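PDB 1VD3: RNase NGR3 from Nicotiana glutinosa, which probably cleaves RNA as a member of the RNase T2 family, here with the nucleotide 2'-UMP bound in its pocket. Local coordinates for residues E38-H43 and Y174-C179; W80-L83 and S87-G90. All blocks are in the same frame, centred on the assembly; numbering follows the deposited sequence.

Contact 1: residues E38-H43 and Y174-C179. With U2P (phosphoric acid mono-[2-(2,4-dioxo-3,4-dihydro-2H-pyrimidin-1-yl)-4-hydroxy-5-hydroxymethyl-tetrahydro-furan-3-yl] ester), chain B.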
# COMPACT_ATOMS: atom_id res chain seq x y z
N GLU A 38 1.45 -2.40 14.09
CA GLU A 38 0.12 -2.82 13.71
C GLU A 38 -0.51 -1.58 13.10
O GLU A 38 -1.27 -0.86 13.75
CB GLU A 38 -0.69 -3.28 14.93
CG GLU A 38 -2.16 -3.56 14.62
CD GLU A 38 -2.89 -4.25 15.76
OE1 GLU A 38 -2.57 -5.43 16.04
OE2 GLU A 38 -3.78 -3.63 16.37
N ASP A 39 -0.17 -1.32 11.84
CA ASP A 39 -0.67 -0.16 11.12
C ASP A 39 -0.52 -0.49 9.64
O ASP A 39 0.22 -1.41 9.28
CB ASP A 39 0.17 1.07 11.50
CG ASP A 39 -0.35 2.36 10.90
OD1 ASP A 39 -1.48 2.38 10.37
OD2 ASP A 39 0.37 3.38 10.98
N PHE A 40 -1.23 0.24 8.79
CA PHE A 40 -1.13 0.00 7.37
C PHE A 40 0.25 0.44 6.90
O PHE A 40 0.75 1.48 7.33
CB PHE A 40 -2.21 0.76 6.60
CG PHE A 40 -3.58 0.19 6.77
CD1 PHE A 40 -4.34 0.48 7.89
CD2 PHE A 40 -4.10 -0.69 5.82
CE1 PHE A 40 -5.59 -0.10 8.08
CE2 PHE A 40 -5.34 -1.27 5.99
CZ PHE A 40 -6.09 -0.98 7.13
N SER A 41 0.85 -0.36 6.04
CA SER A 41 2.17 -0.08 5.50
C SER A 41 2.05 0.19 4.01
O SER A 41 1.04 -0.10 3.39
CB SER A 41 3.09 -1.28 5.72
OG SER A 41 2.61 -2.40 5.01
N ILE A 42 3.11 0.74 3.43
CA ILE A 42 3.12 1.04 2.01
C ILE A 42 3.54 -0.18 1.19
O ILE A 42 4.49 -0.87 1.55
CB ILE A 42 4.12 2.18 1.70
CG1 ILE A 42 3.68 3.46 2.41
CG2 ILE A 42 4.24 2.39 0.18
CD1 ILE A 42 4.79 4.49 2.56
N HIS A 43 2.82 -0.46 0.11
CA HIS A 43 3.23 -1.54 -0.79
C HIS A 43 3.95 -0.79 -1.90
O HIS A 43 5.09 -1.12 -2.24
CB HIS A 43 2.03 -2.32 -1.37
CG HIS A 43 2.41 -3.31 -2.43
ND1 HIS A 43 1.64 -4.41 -2.73
CD2 HIS A 43 3.47 -3.35 -3.28
CE1 HIS A 43 2.21 -5.10 -3.71
NE2 HIS A 43 3.32 -4.47 -4.06
N TYR A 174 -6.93 -6.90 2.79
CA TYR A 174 -5.52 -7.13 2.50
C TYR A 174 -4.81 -5.87 2.04
O TYR A 174 -3.79 -5.48 2.62
CB TYR A 174 -5.39 -8.24 1.45
CG TYR A 174 -3.99 -8.49 0.93
CD1 TYR A 174 -2.93 -8.77 1.81
CD2 TYR A 174 -3.72 -8.47 -0.43
CE1 TYR A 174 -1.64 -9.02 1.33
CE2 TYR A 174 -2.44 -8.72 -0.93
CZ TYR A 174 -1.41 -8.99 -0.05
OH TYR A 174 -0.15 -9.23 -0.55
N GLN A 175 -5.33 -5.23 0.99
CA GLN A 175 -4.72 -4.00 0.51
C GLN A 175 -5.76 -2.92 0.22
O GLN A 175 -6.92 -3.21 -0.07
CB GLN A 175 -3.87 -4.28 -0.74
CG GLN A 175 -2.63 -5.10 -0.41
CD GLN A 175 -1.63 -5.19 -1.55
OE1 GLN A 175 -0.42 -5.11 -1.33
NE2 GLN A 175 -2.12 -5.36 -2.77
N VAL A 176 -5.33 -1.67 0.34
CA VAL A 176 -6.22 -0.54 0.10
C VAL A 176 -5.62 0.33 -0.99
O VAL A 176 -4.48 0.78 -0.88
CB VAL A 176 -6.40 0.31 1.37
CG1 VAL A 176 -7.30 1.50 1.07
CG2 VAL A 176 -6.99 -0.54 2.48
N TYR A 177 -6.40 0.54 -2.05
CA TYR A 177 -5.95 1.36 -3.17
C TYR A 177 -6.63 2.72 -3.18
O TYR A 177 -7.85 2.81 -3.06
CB TYR A 177 -6.28 0.68 -4.51
CG TYR A 177 -5.56 -0.63 -4.78
CD1 TYR A 177 -5.77 -1.74 -3.97
CD2 TYR A 177 -4.73 -0.77 -5.90
CE1 TYR A 177 -5.18 -2.96 -4.25
CE2 TYR A 177 -4.14 -2.00 -6.19
CZ TYR A 177 -4.37 -3.09 -5.36
OH TYR A 177 -3.79 -4.31 -5.64
N LEU A 178 -5.83 3.76 -3.33
CA LEU A 178 -6.33 5.13 -3.43
C LEU A 178 -5.59 5.71 -4.64
O LEU A 178 -4.51 5.24 -4.99
CB LEU A 178 -5.99 5.93 -2.17
CG LEU A 178 -6.83 5.61 -0.93
CD1 LEU A 178 -6.27 6.33 0.28
CD2 LEU A 178 -8.28 6.03 -1.17
N CYS A 179 -6.17 6.71 -5.28
CA CYS A 179 -5.52 7.31 -6.44
C CYS A 179 -4.96 8.69 -6.14
O CYS A 179 -5.54 9.44 -5.36
CB CYS A 179 -6.50 7.37 -7.62
SG CYS A 179 -6.81 5.69 -8.25
O5' U2P B . -0.88 -8.93 -7.40
C5' U2P B . -0.47 -8.29 -8.63
C4' U2P B . 0.96 -7.74 -8.49
O4' U2P B . 1.36 -7.06 -9.77
C1' U2P B . 1.72 -5.59 -9.65
N1 U2P B . 0.81 -4.60 -10.39
C6 U2P B . -0.52 -4.93 -10.35
C5 U2P B . -1.54 -4.03 -10.76
C4 U2P B . -1.12 -2.71 -11.28
O4 U2P B . -1.94 -1.83 -11.57
N3 U2P B . 0.29 -2.52 -11.44
C2 U2P B . 1.30 -3.42 -11.04
O2 U2P B . 2.47 -3.16 -11.26
C2' U2P B . 1.98 -5.50 -8.13
O2' U2P B . 3.34 -5.91 -7.78
P U2P B . 4.66 -5.07 -7.91
O1P U2P B . 6.04 -5.44 -7.76
O2P U2P B . 4.46 -4.02 -8.95
O3P U2P B . 4.59 -4.30 -6.68
C3' U2P B . 1.03 -6.54 -7.52
O3' U2P B . 1.59 -6.96 -6.22
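The His43 ring is gripped at its edge by two acceptors, Gln175 OE1 and O3P of U2P, while one face of the Tyr174 ring carries Gln175 CG, offset toward the rim. On one side His43 ND1 gives its hydrogen to Gln175 OE1 at 2.6 Å. That bond is nearly straight, 170° at the hydrogen, and OE1 lies close to the ring plane. The amide itself is turned 51° out of that plane. The other ring nitrogen, NE2, donates to O3P of U2P at 2.9 Å, along a more bent path. Together the two bonds fix the rotation of the imidazole. His43 CG stands anti to the backbone N (chi1 172°), which directs the ring past Gln175 to the phosphate. Gln175 reaches it with an extended chain, and its NE2 is held by Glu162. Deeper in, Phe40 CE2 meets Val176 CG2 at 3.9 Å, obliquely to the ring. Leu125 touches both side chains. Tyr174 and Gln175 form a classic beta bulge facing Glu162. His43 is a predicted active-site residue, and His96, Lys100 and His101 also bind U2P. A strand histidine oriented by a glutamine, with its far nitrogen on the phosphate, is consistent with the RNase T2 active site.

Contact 2: residues W80-L83 and S87-G90; sequences WPSL and SSDG
Ser82 holds OG anti to its own backbone N (chi1 173°), while Ser88 turns OG between its backbone N and carbonyl carbon (chi1 63°). The two side chains then meet through Ser82 CB, which lies 3.8 Å from Ser88 OG. The same CB rests 4.0 Å from Gly90 CA. This is a small van der Waals contact, and the polar ties between the two segments run through water. Water 1 lies 2.6 Å from Ser82 O, to which it probably donates, and accepts from Ser88 N at 3.0 Å. Water 2 accepts from Ser82 N at 2.9 Å and donates to Ser88 O at 3.1 Å. The N and O of both serines are therefore linked crosswise, Ser82 O to Ser88 N and Ser82 N to Ser88 O. The pattern resembles a pair of antiparallel backbone bonds with a water inserted in each. Gly90 has positive phi (102°), a backbone shape glycine adopts readily. Ser82 and Leu83 bind GMP in another structure of this protein, as do Ala84 and Phe93, both close to the Ser82 side chain. The contact thus lies at a nucleotide site that is not occupied here. Trp80 follows helix 73-79, and Gly90 is the N-cap of helix 91-102, so the loop joins these two helices. Leu83 packs on helix 18-22. Trp80 lies against helix 109-123 and touches Ile42 of strand 41-48.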
# COMPACT_ATOMS: atom_id res chain seq x y z
N TRP A 80 7.27 0.96 5.35
CA TRP A 80 7.35 0.31 4.04
C TRP A 80 8.22 -0.94 4.15
O TRP A 80 9.15 -1.14 3.38
CB TRP A 80 7.97 1.27 3.03
CG TRP A 80 7.72 0.91 1.60
CD1 TRP A 80 7.49 -0.34 1.09
CD2 TRP A 80 7.70 1.81 0.49
NE1 TRP A 80 7.32 -0.27 -0.28
CE2 TRP A 80 7.45 1.04 -0.67
CE3 TRP A 80 7.88 3.19 0.36
CZ2 TRP A 80 7.37 1.61 -1.95
CZ3 TRP A 80 7.80 3.76 -0.91
CH2 TRP A 80 7.54 2.97 -2.05
N PRO A 81 7.91 -1.81 5.12
CA PRO A 81 8.68 -3.03 5.32
C PRO A 81 8.46 -4.11 4.27
O PRO A 81 7.46 -4.09 3.55
CB PRO A 81 8.21 -3.50 6.69
CG PRO A 81 6.75 -3.18 6.62
CD PRO A 81 6.75 -1.78 6.04
N SER A 82 9.41 -5.03 4.17
CA SER A 82 9.27 -6.15 3.26
C SER A 82 8.92 -7.32 4.17
O SER A 82 9.61 -7.58 5.15
CB SER A 82 10.58 -6.46 2.54
OG SER A 82 10.46 -7.66 1.80
N LEU A 83 7.83 -8.02 3.86
CA LEU A 83 7.41 -9.15 4.68
C LEU A 83 7.77 -10.46 4.01
O LEU A 83 7.39 -11.53 4.48
CB LEU A 83 5.90 -9.08 4.92
CG LEU A 83 5.40 -7.82 5.62
CD1 LEU A 83 3.89 -7.91 5.83
CD2 LEU A 83 6.11 -7.65 6.95
N SER A 87 13.92 -12.90 5.97
CA SER A 87 13.91 -11.58 6.59
C SER A 87 14.97 -10.66 5.98
O SER A 87 16.13 -11.04 5.83
CB SER A 87 14.13 -11.70 8.10
OG SER A 87 14.19 -10.43 8.71
N SER A 88 14.56 -9.43 5.65
CA SER A 88 15.47 -8.46 5.05
C SER A 88 15.24 -7.06 5.59
O SER A 88 14.29 -6.82 6.33
CB SER A 88 15.29 -8.46 3.53
OG SER A 88 13.99 -8.03 3.19
N ASP A 89 16.11 -6.13 5.21
CA ASP A 89 16.00 -4.75 5.66
C ASP A 89 15.01 -3.94 4.82
O ASP A 89 14.65 -2.82 5.18
CB ASP A 89 17.36 -4.05 5.65
CG ASP A 89 18.07 -4.15 4.31
OD1 ASP A 89 17.39 -4.32 3.28
OD2 ASP A 89 19.31 -4.04 4.29
N GLY A 90 14.59 -4.51 3.69
CA GLY A 90 13.64 -3.83 2.82
C GLY A 90 14.22 -3.17 1.58
O GLY A 90 13.49 -2.83 0.65
O HOH W 1 11.62 -9.23 5.39
O HOH W 2 11.97 -4.88 5.51

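Contacts 1 and 2 have centres about 15 Å apart, yet 38-43 and 80-83 touch directly. Trp80 NE1 lies 3.1 Å from His43 O, and Pro81 CD lies 3.7 Å from Ser41 CB. The loop after helix 73-79 therefore packs against the strand that carries His43, the predicted active-site histidine. In sequence, both segments of contact 2 fall between those of contact 1. Contact 1 reaches U2P itself, whereas the Ser82 side chain is about 11 Å from it. Contact 2 holds part of a second nucleotide site, vacant here, and contact 1 comes near it: the Gln175 side chain is about 3 Å from that of Gln16, which binds GMP there in another structure.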